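Local coordinates for protein ATP phosphoribosyltransferase (Methanobacterium thermoautotrophicum, PDB 2VD3) that probably catalyses the first step of histidine biosynthesis, the Mg-dependent condensation of ATP with 5-phosphoribose 1-diphosphate, and is captured here with the inhibitor histidine bound, at residues A[21-26]-A[205-210]; A[72-77]-A[180-185]; A[105-110]-A[172-177]; A[223-228]-A[251-256]. One frame throughout, in Å; residues are numbered along the deposited sequence. Where two conformers were deposited one is given.

Interaction 1 of 4, residues A[21-26]-A[205-210]; sequences RLLENA and TGIRGV. With MG (magnesium ion), chain L.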
loop_
_atom_site.group_PDB
_atom_site.type_symbol
_atom_site.label_atom_id
_atom_site.label_comp_id
_atom_site.label_asym_id
_atom_site.label_seq_id
_atom_site.Cartn_x
_atom_site.Cartn_y
_atom_site.Cartn_z
ATOM N N ARG A 21 -8.139 -7.003 20.376
ATOM C CA ARG A 21 -7.414 -7.801 21.392
ATOM C C ARG A 21 -8.141 -7.897 22.734
ATOM O O ARG A 21 -8.148 -8.951 23.369
ATOM C CB ARG A 21 -6.002 -7.262 21.616
ATOM C CG ARG A 21 -4.935 -7.891 20.738
ATOM C CD ARG A 21 -3.547 -7.322 21.059
ATOM N NE ARG A 21 -3.486 -5.872 20.846
ATOM C CZ ARG A 21 -2.964 -5.279 19.769
ATOM N NH1 ARG A 21 -2.431 -6.005 18.785
ATOM N NH2 ARG A 21 -2.962 -3.952 19.681
ATOM N N LEU A 22 -8.752 -6.793 23.156
ATOM C CA LEU A 22 -9.512 -6.746 24.405
ATOM C C LEU A 22 -10.736 -7.673 24.373
ATOM O O LEU A 22 -10.951 -8.452 25.303
ATOM C CB LEU A 22 -9.910 -5.308 24.720
ATOM C CG LEU A 22 -11.095 -5.000 25.630
ATOM C CD1 LEU A 22 -10.801 -5.356 27.068
ATOM C CD2 LEU A 22 -11.442 -3.514 25.502
ATOM N N LEU A 23 -11.517 -7.598 23.298
ATOM C CA LEU A 23 -12.651 -8.505 23.107
ATOM C C LEU A 23 -12.202 -9.978 23.103
ATOM O O LEU A 23 -12.824 -10.828 23.745
ATOM C CB LEU A 23 -13.413 -8.155 21.819
ATOM C CG LEU A 23 -14.190 -6.827 21.816
ATOM C CD1 LEU A 23 -14.683 -6.470 20.412
ATOM C CD2 LEU A 23 -15.355 -6.853 22.792
ATOM N N GLU A 24 -11.120 -10.260 22.376
ATOM C CA GLU A 24 -10.472 -11.560 22.393
ATOM C C GLU A 24 -10.205 -12.028 23.829
ATOM O O GLU A 24 -10.617 -13.124 24.214
ATOM C CB GLU A 24 -9.173 -11.494 21.584
ATOM C CG GLU A 24 -8.217 -12.673 21.759
ATOM C CD GLU A 24 -8.640 -13.905 20.993
ATOM O OE1 GLU A 24 -9.774 -13.927 20.463
ATOM O OE2 GLU A 24 -7.832 -14.866 20.927
ATOM N N ASN A 25 -9.549 -11.184 24.621
ATOM C CA ASN A 25 -9.247 -11.529 26.009
ATOM C C ASN A 25 -10.479 -11.654 26.917
ATOM O O ASN A 25 -10.430 -12.327 27.957
ATOM C CB ASN A 25 -8.213 -10.556 26.598
ATOM C CG ASN A 25 -6.823 -10.727 25.979
ATOM O OD1 ASN A 25 -6.671 -11.322 24.917
ATOM N ND2 ASN A 25 -5.814 -10.201 26.643
ATOM N N ALA A 26 -11.574 -11.010 26.508
ATOM C CA ALA A 26 -12.837 -11.009 27.250
ATOM C C ALA A 26 -13.704 -12.236 26.930
ATOM O O ALA A 26 -14.801 -12.385 27.470
ATOM C CB ALA A 26 -13.615 -9.723 26.960
ATOM N N THR A 205 -18.783 -7.364 32.113
ATOM C CA THR A 205 -17.995 -8.113 33.095
ATOM C C THR A 205 -16.727 -8.683 32.452
ATOM O O THR A 205 -15.652 -8.619 33.039
ATOM C CB THR A 205 -18.811 -9.250 33.770
ATOM O OG1 THR A 205 -20.081 -8.746 34.205
ATOM C CG2 THR A 205 -18.068 -9.817 34.979
ATOM N N GLY A 206 -16.859 -9.218 31.235
ATOM C CA GLY A 206 -15.735 -9.823 30.512
ATOM C C GLY A 206 -14.647 -8.807 30.252
ATOM O O GLY A 206 -13.480 -9.024 30.593
ATOM N N ILE A 207 -15.046 -7.686 29.655
ATOM C CA ILE A 207 -14.169 -6.543 29.395
ATOM C C ILE A 207 -13.613 -5.918 30.686
ATOM O O ILE A 207 -12.398 -5.686 30.800
ATOM C CB ILE A 207 -14.895 -5.482 28.519
ATOM C CG1 ILE A 207 -14.812 -5.879 27.039
ATOM C CG2 ILE A 207 -14.332 -4.078 28.756
ATOM C CD1 ILE A 207 -15.736 -5.113 26.120
ATOM N N ARG A 208 -14.487 -5.662 31.659
ATOM C CA ARG A 208 -14.054 -5.063 32.928
ATOM C C ARG A 208 -12.990 -5.941 33.576
ATOM O O ARG A 208 -11.985 -5.431 34.066
ATOM C CB ARG A 208 -15.241 -4.802 33.867
ATOM C CG ARG A 208 -14.959 -3.894 35.084
ATOM C CD ARG A 208 -13.921 -2.797 34.775
ATOM N NE ARG A 208 -13.868 -1.732 35.781
ATOM C CZ ARG A 208 -12.759 -1.075 36.130
ATOM N NH1 ARG A 208 -12.812 -0.120 37.043
ATOM N NH2 ARG A 208 -11.592 -1.377 35.576
ATOM N N GLY A 209 -13.203 -7.256 33.524
ATOM C CA GLY A 209 -12.224 -8.253 33.960
ATOM C C GLY A 209 -10.843 -8.180 33.315
ATOM O O GLY A 209 -9.835 -8.369 33.992
ATOM N N VAL A 210 -10.788 -7.909 32.014
ATOM C CA VAL A 210 -9.513 -7.765 31.297
ATOM C C VAL A 210 -8.775 -6.496 31.725
ATOM O O VAL A 210 -7.544 -6.480 31.788
ATOM C CB VAL A 210 -9.715 -7.786 29.757
ATOM C CG1 VAL A 210 -8.453 -7.374 29.007
ATOM C CG2 VAL A 210 -10.159 -9.167 29.312
HETATM MG MG MG L . -11.092 -15.693 19.294
#
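V210 N is the best-held polar atom, gripped twice from within its own helix: by G206 O at 3.2 Å and, weakly, by I207 O at 3.0 Å. A26 N also has two acceptors, L22 O and L23 O, but both bonds are weak. These bonds stay inside each segment, and what crosses between them is apolar packing. V210 points at residues 21-26 and lays CG2 against the end of that helix, 3.6 Å from A26 N. Its other methyl, CG1, meets L22 CD1 at 3.7 Å. L22 sets out with CG anti to the backbone N (chi1 157°), which carries CD1 into the notch between V210 and I207; it crosses I207 at about a right angle. L23 does otherwise: it leaves its helix pointing away, but its CD2 comes round to lie beside I207 CD1 at 3.8 Å, the two chains running the same way. The chains come nearest at A26 and G206, where A26 CB rests 3.6 Å from G206 C because glycine puts no side chain between. On the far side of helix 16-25, E24 OE1 binds a magnesium ion at 2.5 Å. The axes of 21-25 and 205-210 come within 8.9 Å and cross at 107°, and the last turn of helix 16-25 rests on the flank of helix 197-212. L89 touches both L22 and I207, R286 of strand 286-288 packs on V210, and helix 197-212 then leads on to strand 216-224 of the C-terminal domain, with F265 of a second subunit against T205.

Interaction 2 of 4, residues A[72-77]-A[180-185]; sequences GYDLIV and LESSVK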
loop_
_atom_site.group_PDB
_atom_site.type_symbol
_atom_site.label_atom_id
_atom_site.label_comp_id
_atom_site.label_asym_id
_atom_site.label_seq_id
_atom_site.Cartn_x
_atom_site.Cartn_y
_atom_site.Cartn_z
ATOM N N GLY A 72 -12.980 6.789 21.136
ATOM C CA GLY A 72 -12.247 7.751 21.944
ATOM C C GLY A 72 -13.179 8.772 22.540
ATOM O O GLY A 72 -14.150 9.164 21.907
ATOM N N TYR A 73 -12.877 9.196 23.767
ATOM C CA TYR A 73 -13.670 10.188 24.492
ATOM C C TYR A 73 -13.722 11.521 23.751
ATOM O O TYR A 73 -14.759 12.178 23.728
ATOM C CB TYR A 73 -13.107 10.375 25.904
ATOM C CG TYR A 73 -13.891 11.328 26.780
ATOM C CD1 TYR A 73 -15.206 11.049 27.157
ATOM C CD2 TYR A 73 -13.310 12.502 27.250
ATOM C CE1 TYR A 73 -15.918 11.923 27.972
ATOM C CE2 TYR A 73 -14.019 13.386 28.061
ATOM C CZ TYR A 73 -15.317 13.087 28.419
ATOM O OH TYR A 73 -16.020 13.966 29.214
ATOM N N ASP A 74 -12.603 11.918 23.142
ATOM C CA ASP A 74 -12.565 13.141 22.346
ATOM C C ASP A 74 -13.636 13.150 21.256
ATOM O O ASP A 74 -14.316 14.155 21.048
ATOM C CB ASP A 74 -11.174 13.372 21.748
ATOM C CG ASP A 74 -10.609 12.142 21.027
ATOM O OD1 ASP A 74 -9.428 12.192 20.660
ATOM O OD2 ASP A 74 -11.312 11.131 20.826
ATOM N N LEU A 75 -13.789 12.021 20.578
ATOM C CA LEU A 75 -14.745 11.895 19.482
ATOM C C LEU A 75 -16.175 11.937 20.020
ATOM O O LEU A 75 -17.015 12.647 19.479
ATOM C CB LEU A 75 -14.460 10.636 18.633
ATOM C CG LEU A 75 -13.034 10.552 18.029
ATOM C CD1 LEU A 75 -12.754 9.219 17.347
ATOM C CD2 LEU A 75 -12.743 11.702 17.065
ATOM N N ILE A 76 -16.420 11.220 21.116
ATOM C CA ILE A 76 -17.707 11.253 21.816
ATOM C C ILE A 76 -18.063 12.685 22.217
ATOM O O ILE A 76 -19.182 13.137 21.990
ATOM C CB ILE A 76 -17.714 10.339 23.080
ATOM C CG1 ILE A 76 -17.341 8.893 22.715
ATOM C CG2 ILE A 76 -19.065 10.395 23.774
ATOM C CD1 ILE A 76 -17.149 7.970 23.897
ATOM N N VAL A 77 -17.108 13.407 22.790
ATOM C CA VAL A 77 -17.373 14.776 23.207
ATOM C C VAL A 77 -17.573 15.713 22.019
ATOM O O VAL A 77 -18.501 16.525 22.036
ATOM C CB VAL A 77 -16.299 15.314 24.175
ATOM C CG1 VAL A 77 -16.391 16.831 24.295
ATOM C CG2 VAL A 77 -16.478 14.674 25.546
ATOM N N LEU A 180 -8.508 18.978 26.975
ATOM C CA LEU A 180 -9.276 17.767 27.250
ATOM C C LEU A 180 -8.345 16.577 27.416
ATOM O O LEU A 180 -7.382 16.415 26.655
ATOM C CB LEU A 180 -10.267 17.488 26.105
ATOM C CG LEU A 180 -11.184 16.262 26.190
ATOM C CD1 LEU A 180 -12.631 16.655 26.507
ATOM C CD2 LEU A 180 -11.119 15.486 24.901
ATOM N N GLU A 181 -8.633 15.754 28.419
ATOM C CA GLU A 181 -7.974 14.468 28.573
ATOM C C GLU A 181 -8.855 13.418 27.919
ATOM O O GLU A 181 -10.061 13.338 28.186
ATOM C CB GLU A 181 -7.742 14.127 30.046
ATOM C CG GLU A 181 -7.031 15.203 30.856
ATOM C CD GLU A 181 -5.599 15.449 30.416
ATOM O OE1 GLU A 181 -5.093 14.718 29.533
ATOM O OE2 GLU A 181 -4.975 16.380 30.968
ATOM N N SER A 182 -8.258 12.630 27.043
ATOM C CA SER A 182 -9.009 11.631 26.316
ATOM C C SER A 182 -8.513 10.224 26.603
ATOM O O SER A 182 -7.315 9.978 26.821
ATOM C CB SER A 182 -8.956 11.899 24.820
ATOM O OG SER A 182 -9.771 10.979 24.142
ATOM N N SER A 183 -9.461 9.300 26.592
ATOM C CA SER A 183 -9.166 7.911 26.783
ATOM C C SER A 183 -10.234 7.150 26.022
ATOM O O SER A 183 -11.286 7.718 25.693
ATOM C CB SER A 183 -9.196 7.582 28.271
ATOM O OG SER A 183 -8.992 6.203 28.498
ATOM N N VAL A 184 -9.955 5.884 25.725
ATOM C CA VAL A 184 -10.912 5.035 25.027
ATOM C C VAL A 184 -12.004 4.526 25.975
ATOM O O VAL A 184 -11.736 4.073 27.093
ATOM C CB VAL A 184 -10.218 3.857 24.290
ATOM C CG1 VAL A 184 -11.258 2.949 23.669
ATOM C CG2 VAL A 184 -9.291 4.386 23.214
ATOM N N LYS A 185 -13.243 4.589 25.511
ATOM C CA LYS A 185 -14.377 4.248 26.350
ATOM C C LYS A 185 -15.187 3.133 25.726
ATOM O O LYS A 185 -15.167 2.966 24.516
ATOM C CB LYS A 185 -15.256 5.482 26.550
ATOM C CG LYS A 185 -14.509 6.692 27.048
ATOM C CD LYS A 185 -14.137 6.548 28.513
ATOM C CE LYS A 185 -13.405 7.782 29.024
ATOM N NZ LYS A 185 -13.212 7.743 30.505
#
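Two hydrogen bonds tie the first turn of helix 73-79 to strand 173-188. Y73 N donates to S183 O at 2.9 Å, arriving from above the carbonyl plane. D74 N donates to S182 OG at 3.1 Å (N-H...O angle 151°); OG, anti to its own backbone N, is turned straight at the start of the helix. G72 just before it is the N-cap residue and still pairs with V184 as an antiparallel, non-hydrogen-bonded bridge, so the strand changes into helix exactly where it meets its partner. D74 folds its carboxylate back, CG in the crowded position between N and C (chi1 50°), and OD2 takes a weak bond from L75 N.

The apolar packing centres on L180, which splits its two methyls: CD1 lies 3.9 Å from Y73 CE2, and CD2 sits against D74 CA and CB. V77 CG2 covers one face of the Y73 ring, offset toward the rim.

K185 runs alongside Y73, its CE 4.1 Å from Y73 CB; any cation-pi attraction is at most weak, NZ being 5.5 Å from the ring centroid. The ammonium forms a salt bridge with D88 instead, and S183 OG bonds to the same carboxylate.

Strand 68-72, which ends at G72, runs antiparallel to strand 173-188 in the large mixed sheet, while I85 of strand 84-88 packs on both Y73 and K185.

Interaction 3 of 4, residues A[105-110]-A[172-177]; sequences TIRGPE and HLRVID. With MG (magnesium ion), chain M.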
loop_
_atom_site.group_PDB
_atom_site.type_symbol
_atom_site.label_atom_id
_atom_site.label_comp_id
_atom_site.label_asym_id
_atom_site.label_seq_id
_atom_site.Cartn_x
_atom_site.Cartn_y
_atom_site.Cartn_z
ATOM N N THR A 105 4.590 35.502 22.239
ATOM C CA THR A 105 4.228 36.206 23.469
ATOM C C THR A 105 3.326 35.320 24.327
ATOM O O THR A 105 3.580 35.145 25.518
ATOM C CB THR A 105 3.546 37.568 23.152
ATOM O OG1 THR A 105 4.548 38.587 23.023
ATOM C CG2 THR A 105 2.547 37.980 24.243
ATOM N N ILE A 106 2.296 34.743 23.702
ATOM C CA ILE A 106 1.304 33.912 24.390
ATOM C C ILE A 106 1.948 32.742 25.144
ATOM O O ILE A 106 2.450 31.792 24.524
ATOM C CB ILE A 106 0.229 33.378 23.393
ATOM C CG1 ILE A 106 -0.459 34.542 22.674
ATOM C CG2 ILE A 106 -0.798 32.486 24.112
ATOM C CD1 ILE A 106 -1.212 34.146 21.416
ATOM N N ARG A 107 1.940 32.825 26.473
ATOM C CA ARG A 107 2.470 31.750 27.319
ATOM C C ARG A 107 1.377 31.003 28.093
ATOM O O ARG A 107 1.620 29.931 28.654
ATOM C CB ARG A 107 3.550 32.289 28.265
ATOM C CG ARG A 107 4.934 32.406 27.629
ATOM C CD ARG A 107 5.696 33.589 28.185
ATOM N NE ARG A 107 5.250 34.839 27.576
ATOM C CZ ARG A 107 5.296 36.032 28.164
ATOM N NH1 ARG A 107 5.762 36.162 29.400
ATOM N NH2 ARG A 107 4.860 37.100 27.510
ATOM N N GLY A 108 0.173 31.568 28.102
ATOM C CA GLY A 108 -0.992 30.943 28.738
ATOM C C GLY A 108 -2.265 31.499 28.124
ATOM O O GLY A 108 -2.223 32.549 27.481
ATOM N N PRO A 109 -3.407 30.805 28.313
ATOM C CA PRO A 109 -4.682 31.241 27.710
ATOM C C PRO A 109 -5.082 32.691 28.016
ATOM O O PRO A 109 -5.881 33.270 27.279
ATOM C CB PRO A 109 -5.718 30.259 28.286
ATOM C CG PRO A 109 -5.028 29.524 29.376
ATOM C CD PRO A 109 -3.564 29.562 29.088
ATOM N N GLU A 110 -4.520 33.271 29.074
ATOM C CA GLU A 110 -4.846 34.645 29.474
ATOM C C GLU A 110 -4.358 35.673 28.453
ATOM O O GLU A 110 -4.871 36.795 28.399
ATOM C CB GLU A 110 -4.258 34.986 30.855
ATOM C CG GLU A 110 -4.204 33.827 31.851
ATOM C CD GLU A 110 -2.882 33.067 31.792
ATOM O OE1 GLU A 110 -2.908 31.828 31.604
ATOM O OE2 GLU A 110 -1.818 33.717 31.925
ATOM N N HIS A 172 8.575 23.096 16.905
ATOM C CA HIS A 172 8.858 24.274 17.726
ATOM C C HIS A 172 7.582 24.914 18.264
ATOM O O HIS A 172 7.294 26.088 18.009
ATOM C CB HIS A 172 9.727 25.282 16.965
ATOM C CG HIS A 172 11.158 24.864 16.846
ATOM N ND1 HIS A 172 12.176 25.500 17.521
ATOM C CD2 HIS A 172 11.737 23.854 16.155
ATOM C CE1 HIS A 172 13.324 24.912 17.237
ATOM N NE2 HIS A 172 13.085 23.908 16.412
ATOM N N LEU A 173 6.824 24.114 19.007
ATOM C CA LEU A 173 5.597 24.573 19.635
ATOM C C LEU A 173 5.614 24.248 21.120
ATOM O O LEU A 173 6.171 23.228 21.531
ATOM C CB LEU A 173 4.363 23.953 18.959
ATOM C CG LEU A 173 4.184 24.172 17.448
ATOM C CD1 LEU A 173 3.101 23.283 16.863
ATOM C CD2 LEU A 173 3.928 25.623 17.102
ATOM N N ARG A 174 5.001 25.124 21.911
ATOM C CA ARG A 174 4.894 24.948 23.354
ATOM C C ARG A 174 3.429 24.831 23.795
ATOM O O ARG A 174 2.581 25.622 23.366
ATOM C CB ARG A 174 5.581 26.118 24.055
ATOM C CG ARG A 174 5.437 26.145 25.566
ATOM C CD ARG A 174 5.998 27.437 26.161
ATOM N NE ARG A 174 5.231 28.623 25.772
ATOM C CZ ARG A 174 5.664 29.568 24.936
ATOM N NH1 ARG A 174 6.870 29.481 24.384
ATOM N NH2 ARG A 174 4.889 30.612 24.655
ATOM N N VAL A 175 3.143 23.840 24.643
ATOM C CA VAL A 175 1.801 23.641 25.214
ATOM C C VAL A 175 1.485 24.801 26.144
ATOM O O VAL A 175 2.211 25.033 27.112
ATOM C CB VAL A 175 1.697 22.316 26.020
ATOM C CG1 VAL A 175 0.334 22.182 26.683
ATOM C CG2 VAL A 175 1.964 21.114 25.133
ATOM N N ILE A 176 0.422 25.542 25.850
ATOM C CA ILE A 176 0.025 26.650 26.731
ATOM C C ILE A 176 -1.245 26.348 27.537
ATOM O O ILE A 176 -1.630 27.119 28.414
ATOM C CB ILE A 176 0.000 28.046 26.007
ATOM C CG1 ILE A 176 -0.983 28.075 24.835
ATOM C CG2 ILE A 176 1.396 28.428 25.539
ATOM C CD1 ILE A 176 -2.240 28.837 25.121
ATOM N N ASP A 177 -1.869 25.206 27.240
ATOM C CA ASP A 177 -2.963 24.657 28.051
ATOM C C ASP A 177 -3.378 23.264 27.587
ATOM O O ASP A 177 -3.115 22.870 26.445
ATOM C CB ASP A 177 -4.182 25.578 28.054
ATOM C CG ASP A 177 -5.022 25.429 29.310
ATOM O OD1 ASP A 177 -4.768 24.498 30.110
ATOM O OD2 ASP A 177 -5.943 26.250 29.502
HETATM MG MG MG M . -6.470 24.570 31.838
#
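R174 runs out extended, CG anti to the backbone N, and then bends at chi3 (66°), which swings its guanidinium up to the loop 105-110. I176 takes the crowded choice, CG1 between N and the carbonyl carbon (chi1 60°), which sets CG2 and, through CG1, CD1 against the same loop. NH2 of R174 reaches I106 O at 2.7 Å, a short but poorly aligned and therefore weak bond, with the oxygen near the guanidinium plane, while NH1 of the same group bonds to E102 O, so a single arginine links two points of the chain around the loop. R107 lies beside R174 with its guanidinium plane turned 81° to it; its CG comes 3.5 Å from R174 NH2. Its own charged end folds back instead, NE donating to T105 O at 2.7 Å and leaving R107 NE 5.2 Å from R174 NH2, which probably eases the repulsion between the two like charges. Near the start of strand 173-188, I176 and D177 both face L98 of strand 94-101, a classic beta bulge that lets two consecutive side chains point toward the loop. I176 CG2 nestles 3.5 Å from R107 O, and CD1 lies near P109 N. The proline ring stands crosswise to D177: its CD touches I176 O at 3.2 Å, and its CG comes 3.4 Å from D177 OD2. That oxygen is also bonded to Y129 OH, while D177 OD1 binds a magnesium ion at 2.4 Å.

Interaction 4 of 4, residues A[223-228]-A[251-256]; sequences IDRKNL and GVVAVH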
loop_
_atom_site.group_PDB
_atom_site.type_symbol
_atom_site.label_atom_id
_atom_site.label_comp_id
_atom_site.label_asym_id
_atom_site.label_seq_id
_atom_site.Cartn_x
_atom_site.Cartn_y
_atom_site.Cartn_z
ATOM N N ILE A 223 10.519 -22.423 47.132
ATOM C CA ILE A 223 11.248 -21.992 48.323
ATOM C C ILE A 223 11.435 -23.145 49.299
ATOM O O ILE A 223 10.546 -23.982 49.461
ATOM C CB ILE A 223 10.564 -20.768 49.024
ATOM C CG1 ILE A 223 11.466 -20.157 50.097
ATOM C CG2 ILE A 223 9.234 -21.142 49.640
ATOM C CD1 ILE A 223 12.642 -19.386 49.567
ATOM N N ASP A 224 12.605 -23.193 49.931
ATOM C CA ASP A 224 12.836 -24.113 51.034
ATOM C C ASP A 224 12.013 -23.628 52.225
ATOM O O ASP A 224 11.973 -22.425 52.515
ATOM C CB ASP A 224 14.330 -24.208 51.371
ATOM C CG ASP A 224 15.168 -24.687 50.187
ATOM O OD1 ASP A 224 15.527 -25.885 50.154
ATOM O OD2 ASP A 224 15.453 -23.871 49.278
ATOM N N ARG A 225 11.349 -24.573 52.890
ATOM C CA ARG A 225 10.400 -24.297 53.977
ATOM C C ARG A 225 10.941 -23.406 55.104
ATOM O O ARG A 225 10.181 -22.650 55.717
ATOM C CB ARG A 225 9.897 -25.616 54.566
ATOM C CG ARG A 225 8.552 -25.532 55.239
ATOM C CD ARG A 225 7.851 -26.863 55.147
ATOM N NE ARG A 225 6.422 -26.727 55.408
ATOM C CZ ARG A 225 5.499 -27.590 54.992
ATOM N NH1 ARG A 225 4.221 -27.378 55.279
ATOM N NH2 ARG A 225 5.852 -28.658 54.286
ATOM N N LYS A 226 12.244 -23.504 55.373
ATOM C CA LYS A 226 12.901 -22.688 56.402
ATOM C C LYS A 226 12.777 -21.184 56.130
ATOM O O LYS A 226 12.864 -20.366 57.051
ATOM C CB LYS A 226 14.375 -23.093 56.559
ATOM C CG LYS A 226 15.178 -23.059 55.261
ATOM C CD LYS A 226 16.544 -23.703 55.426
ATOM C CE LYS A 226 17.249 -23.824 54.080
ATOM N NZ LYS A 226 18.498 -24.628 54.183
ATOM N N ASN A 227 12.557 -20.835 54.864
ATOM C CA ASN A 227 12.424 -19.444 54.444
ATOM C C ASN A 227 11.006 -19.035 54.026
ATOM O O ASN A 227 10.785 -17.894 53.620
ATOM C CB ASN A 227 13.426 -19.145 53.328
ATOM C CG ASN A 227 14.865 -19.255 53.794
ATOM O OD1 ASN A 227 15.235 -18.705 54.831
ATOM N ND2 ASN A 227 15.687 -19.966 53.028
ATOM N N LEU A 228 10.051 -19.958 54.145
ATOM C CA LEU A 228 8.647 -19.707 53.787
ATOM C C LEU A 228 8.035 -18.475 54.471
ATOM O O LEU A 228 7.135 -17.842 53.918
ATOM C CB LEU A 228 7.782 -20.955 54.055
ATOM C CG LEU A 228 6.253 -20.903 53.854
ATOM C CD1 LEU A 228 5.872 -20.607 52.396
ATOM C CD2 LEU A 228 5.573 -22.182 54.337
ATOM N N GLY A 251 12.529 -30.058 52.261
ATOM C CA GLY A 251 11.151 -29.619 52.441
ATOM C C GLY A 251 10.947 -28.333 51.654
ATOM O O GLY A 251 10.988 -27.238 52.212
ATOM N N VAL A 252 10.759 -28.474 50.346
ATOM C CA VAL A 252 10.539 -27.330 49.470
ATOM C C VAL A 252 9.046 -27.161 49.248
ATOM O O VAL A 252 8.330 -28.140 49.030
ATOM C CB VAL A 252 11.272 -27.495 48.113
ATOM C CG1 VAL A 252 10.803 -26.455 47.098
ATOM C CG2 VAL A 252 12.770 -27.394 48.307
ATOM N N VAL A 253 8.580 -25.918 49.329
ATOM C CA VAL A 253 7.218 -25.587 48.920
ATOM C C VAL A 253 7.221 -24.719 47.660
ATOM O O VAL A 253 8.260 -24.173 47.275
ATOM C CB VAL A 253 6.383 -24.927 50.062
ATOM C CG1 VAL A 253 6.246 -25.876 51.252
ATOM C CG2 VAL A 253 6.980 -23.602 50.500
ATOM N N ALA A 254 6.064 -24.632 47.012
ATOM C CA ALA A 254 5.854 -23.733 45.883
ATOM C C ALA A 254 4.875 -22.659 46.326
ATOM O O ALA A 254 3.854 -22.961 46.948
ATOM C CB ALA A 254 5.307 -24.486 44.688
ATOM N N VAL A 255 5.197 -21.405 46.031
ATOM C CA VAL A 255 4.380 -20.291 46.487
ATOM C C VAL A 255 3.918 -19.473 45.290
ATOM O O VAL A 255 4.743 -19.068 44.461
ATOM C CB VAL A 255 5.159 -19.376 47.457
ATOM C CG1 VAL A 255 4.268 -18.257 47.974
ATOM C CG2 VAL A 255 5.722 -20.171 48.616
ATOM N N HIS A 256 2.607 -19.260 45.174
ATOM C CA HIS A 256 2.037 -18.434 44.104
ATOM C C HIS A 256 1.255 -17.235 44.666
ATOM O O HIS A 256 0.513 -17.389 45.635
ATOM C CB HIS A 256 1.112 -19.262 43.190
ATOM C CG HIS A 256 1.557 -20.682 42.969
ATOM N ND1 HIS A 256 0.666 -21.732 42.895
ATOM C CD2 HIS A 256 2.788 -21.225 42.802
ATOM C CE1 HIS A 256 1.327 -22.857 42.692
ATOM N NE2 HIS A 256 2.617 -22.578 42.635
#
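I223 and V253 lie side by side, pointing the same way from adjacent antiparallel strands, with I223 CG2 and V253 CG2 tightly packed at 3.4 Å. Both of these methyls occupy the crowded position between N and the carbonyl carbon. V255 runs alongside I223 too, while L228 comes in across V253 at about a right angle; its CD1 reaches V253 CG2 at 3.7 Å and V255 CG2 at 3.8 Å. R225, extended from CG to NE, lays one guanidinium face over V253 CG1, offset toward the rim. On the other face of the sheet D224 crosses V252 obliquely.

Underneath, I223 and V253 form a hydrogen-bonded pair: I223 N to V253 O at 2.9 Å (168°, nearly straight) and V253 N to I223 O at 2.8 Å. R225 N adds a bond to G251 O at 2.8 Å as the chain leaves strand 216-224.

The domain's beta-alpha-beta-beta-alpha-beta order and 2-3-1-4 sheet fit a ferredoxin-like fold, and H256, further along the same strand as V253, contacts the bound histidine. Backbone bonds fix the strand register, and the branched residues on the I223-V253 face make an apolar bed for helix 228-234, whose V231 packs on I223 and V255.

Interactions 2 and 3 sit on the same long strand, 173-188, at adjoining segments, yet their centres are 23 Å apart. Along the chain interaction 3 nests inside the loop closed by interaction 2, and interaction 2 inside that closed by interaction 1. Interaction 1, about 20 Å from interaction 2 between centres, joins helix 16-25 to helix 197-212. Interaction 4 comes later in series, in the C-terminal domain, its centre 58 Å from that of interaction 3, on a separate four-stranded sheet. Helix 197-212 is followed directly by strand 216-224, so interaction 1 marks where the catalytic part passes into the domain that carries the histidine pocket, consistent with regulation acting over a long distance.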